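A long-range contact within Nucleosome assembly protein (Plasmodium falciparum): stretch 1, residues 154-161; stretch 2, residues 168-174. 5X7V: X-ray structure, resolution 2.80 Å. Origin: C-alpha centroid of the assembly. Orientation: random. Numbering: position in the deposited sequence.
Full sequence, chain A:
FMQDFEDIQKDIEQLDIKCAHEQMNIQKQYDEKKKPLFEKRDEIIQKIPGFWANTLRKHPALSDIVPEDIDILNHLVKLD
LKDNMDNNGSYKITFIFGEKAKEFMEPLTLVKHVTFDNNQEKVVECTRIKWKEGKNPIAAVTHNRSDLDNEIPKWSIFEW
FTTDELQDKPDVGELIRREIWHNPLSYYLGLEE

Stretch 1 (154-161) KWSIFEWF
Stretch 2 (168-174) DKPDVGE

How do the two backbones meet? Stretch 1 runs extended through Lys154, Trp155 and Ser156, then winds into a 3-10 segment from Ile157 to Trp160, where Glu159 N bonds to Ser156 O at 2.7 Å and Trp160 N to Ile157 O at 3.0 Å. Stretch 2 is loop until Val172 begins a helix. The CA atoms of Trp155 and Lys169 lie 8.1 Å apart and those of Trp160 and Val172 6.6 Å, so the register advances in the same sense along both stretches.

What do the tryptophans pack against? Trp155 (chi1 62°, chi2 -57°) points toward stretch 2 and offers a ring face to Pro170, whose CD sits 4.0 Å from the centroid of the six-membered ring in a CH-pi contact. Val172 CG2 meets the edge of that ring, 3.5 Å from Trp155 CH2. Trp160 (chi1 -180°, chi2 66°) takes Val172 CB over its face, 3.9 Å from the five-membered ring centroid. Val172 (chi1 177°) therefore bridges both indoles, and Ile157 CG1 adds a contact to its CG2 at 3.8 Å.

Why does glycine fit at 173? Gly173 CA approaches Trp160 CZ2 to 3.3 Å, and an ideal CB would fall 2.6 Å from that same CZ2, a clash.

Which polar groups join in? Lys169 (chi1 to chi4 t, t, m, t) starts sideways but brings its NZ to Glu159 OE1 at 3.4 Å, a salt bridge with a weak hydrogen bond. Glu159 (m, t, chi3 61°) also uses OE2 to accept from Ser156 N at 3.1 Å, almost linearly, bracing the turn. Asp171 (chi1 -156°, chi2 -22°) caps the helix through a weak bond from Glu174 N to its OD1 at 3.3 Å.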

# COMPACT_ATOMS: atom_id res chain seq x y z
N LYS A 154 -21.44 17.95 -2.90
CA LYS A 154 -20.07 18.42 -3.16
C LYS A 154 -19.37 19.11 -1.99
O LYS A 154 -20.01 19.58 -1.03
CB LYS A 154 -20.04 19.36 -4.39
CG LYS A 154 -20.36 18.74 -5.75
CD LYS A 154 -20.32 19.79 -6.83
CE LYS A 154 -20.61 19.17 -8.19
NZ LYS A 154 -20.60 20.20 -9.28
N TRP A 155 -18.05 19.18 -2.09
CA TRP A 155 -17.19 19.82 -1.09
C TRP A 155 -16.16 20.62 -1.85
O TRP A 155 -16.10 20.52 -3.08
CB TRP A 155 -16.49 18.77 -0.23
CG TRP A 155 -15.60 17.88 -1.07
CD1 TRP A 155 -15.98 17.13 -2.15
CD2 TRP A 155 -14.20 17.66 -0.90
NE1 TRP A 155 -14.90 16.45 -2.66
CE2 TRP A 155 -13.79 16.76 -1.91
CE3 TRP A 155 -13.24 18.13 0.00
CZ2 TRP A 155 -12.48 16.33 -2.05
CZ3 TRP A 155 -11.93 17.70 -0.13
CH2 TRP A 155 -11.56 16.80 -1.15
N SER A 156 -15.33 21.38 -1.14
CA SER A 156 -14.22 22.10 -1.79
C SER A 156 -12.86 21.48 -1.46
O SER A 156 -12.50 21.33 -0.29
CB SER A 156 -14.23 23.56 -1.39
OG SER A 156 -13.12 24.25 -1.91
N ILE A 157 -12.09 21.14 -2.49
CA ILE A 157 -10.75 20.59 -2.30
C ILE A 157 -9.89 21.41 -1.34
O ILE A 157 -9.07 20.86 -0.62
CB ILE A 157 -10.01 20.47 -3.65
CG1 ILE A 157 -8.79 19.56 -3.52
CG2 ILE A 157 -9.64 21.84 -4.20
CD1 ILE A 157 -8.31 18.99 -4.85
N PHE A 158 -10.11 22.71 -1.29
CA PHE A 158 -9.35 23.58 -0.43
C PHE A 158 -9.76 23.45 1.01
O PHE A 158 -9.12 24.04 1.88
CB PHE A 158 -9.49 25.02 -0.87
CG PHE A 158 -8.88 25.29 -2.19
CD1 PHE A 158 -7.51 25.37 -2.31
CD2 PHE A 158 -9.66 25.48 -3.32
CE1 PHE A 158 -6.93 25.61 -3.52
CE2 PHE A 158 -9.09 25.72 -4.52
CZ PHE A 158 -7.71 25.79 -4.62
N GLU A 159 -10.80 22.67 1.29
CA GLU A 159 -11.13 22.28 2.66
C GLU A 159 -10.09 21.32 3.24
O GLU A 159 -10.09 21.04 4.44
CB GLU A 159 -12.50 21.62 2.75
CG GLU A 159 -13.63 22.53 2.38
CD GLU A 159 -14.96 21.95 2.77
OE1 GLU A 159 -15.15 21.74 3.99
OE2 GLU A 159 -15.79 21.70 1.86
N TRP A 160 -9.23 20.80 2.37
CA TRP A 160 -8.19 19.88 2.78
C TRP A 160 -7.09 20.61 3.57
O TRP A 160 -6.34 19.98 4.31
CB TRP A 160 -7.60 19.15 1.58
CG TRP A 160 -6.52 18.21 2.01
CD1 TRP A 160 -6.68 17.09 2.78
CD2 TRP A 160 -5.12 18.30 1.73
NE1 TRP A 160 -5.47 16.49 2.99
CE2 TRP A 160 -4.50 17.21 2.36
CE3 TRP A 160 -4.34 19.20 1.00
CZ2 TRP A 160 -3.12 17.01 2.29
CZ3 TRP A 160 -2.97 18.99 0.93
CH2 TRP A 160 -2.38 17.90 1.57
N PHE A 161 -7.03 21.93 3.43
CA PHE A 161 -6.03 22.72 4.15
C PHE A 161 -6.50 23.14 5.55
O PHE A 161 -6.54 24.33 5.89
CB PHE A 161 -5.65 23.93 3.33
CG PHE A 161 -4.93 23.58 2.07
CD1 PHE A 161 -3.54 23.39 2.07
CD2 PHE A 161 -5.63 23.40 0.87
CE1 PHE A 161 -2.86 23.05 0.91
CE2 PHE A 161 -4.96 23.04 -0.30
CZ PHE A 161 -3.58 22.86 -0.27
N ASP A 168 -15.10 11.52 6.69
CA ASP A 168 -15.92 11.27 5.48
C ASP A 168 -15.67 12.34 4.41
O ASP A 168 -16.57 12.70 3.64
CB ASP A 168 -17.41 11.16 5.84
CG ASP A 168 -17.70 9.92 6.72
OD1 ASP A 168 -16.84 9.00 6.79
OD2 ASP A 168 -18.79 9.86 7.34
N LYS A 169 -14.43 12.82 4.37
CA LYS A 169 -14.00 13.85 3.43
C LYS A 169 -12.61 13.52 2.91
O LYS A 169 -11.65 13.47 3.68
CB LYS A 169 -14.03 15.23 4.11
CG LYS A 169 -13.74 16.42 3.20
CD LYS A 169 -13.32 17.60 4.06
CE LYS A 169 -14.38 17.85 5.13
NZ LYS A 169 -14.13 19.08 5.93
N PRO A 170 -12.50 13.31 1.58
CA PRO A 170 -11.35 12.78 0.83
C PRO A 170 -9.98 13.30 1.26
O PRO A 170 -9.72 14.50 1.24
CB PRO A 170 -11.66 13.20 -0.61
CG PRO A 170 -13.12 13.18 -0.68
CD PRO A 170 -13.60 13.66 0.66
N ASP A 171 -9.11 12.38 1.64
CA ASP A 171 -7.72 12.68 1.92
C ASP A 171 -6.95 13.01 0.63
O ASP A 171 -6.39 12.12 -0.02
CB ASP A 171 -7.07 11.49 2.62
CG ASP A 171 -5.87 11.90 3.44
OD1 ASP A 171 -5.29 12.97 3.14
OD2 ASP A 171 -5.52 11.15 4.38
N VAL A 172 -6.96 14.30 0.27
CA VAL A 172 -6.32 14.79 -0.96
C VAL A 172 -4.83 14.51 -0.90
O VAL A 172 -4.19 14.19 -1.90
CB VAL A 172 -6.57 16.31 -1.20
CG1 VAL A 172 -5.83 16.79 -2.43
CG2 VAL A 172 -8.04 16.58 -1.33
N GLY A 173 -4.28 14.61 0.31
CA GLY A 173 -2.91 14.22 0.58
C GLY A 173 -2.60 12.79 0.20
O GLY A 173 -1.66 12.53 -0.55
N GLU A 174 -3.40 11.85 0.70
CA GLU A 174 -3.10 10.44 0.50
C GLU A 174 -3.35 10.02 -0.92
O GLU A 174 -2.58 9.24 -1.46
CB GLU A 174 -3.92 9.57 1.44
CG GLU A 174 -3.32 9.48 2.82
CD GLU A 174 -1.88 9.01 2.82
OE1 GLU A 174 -1.65 7.85 2.40
OE2 GLU A 174 -0.99 9.79 3.24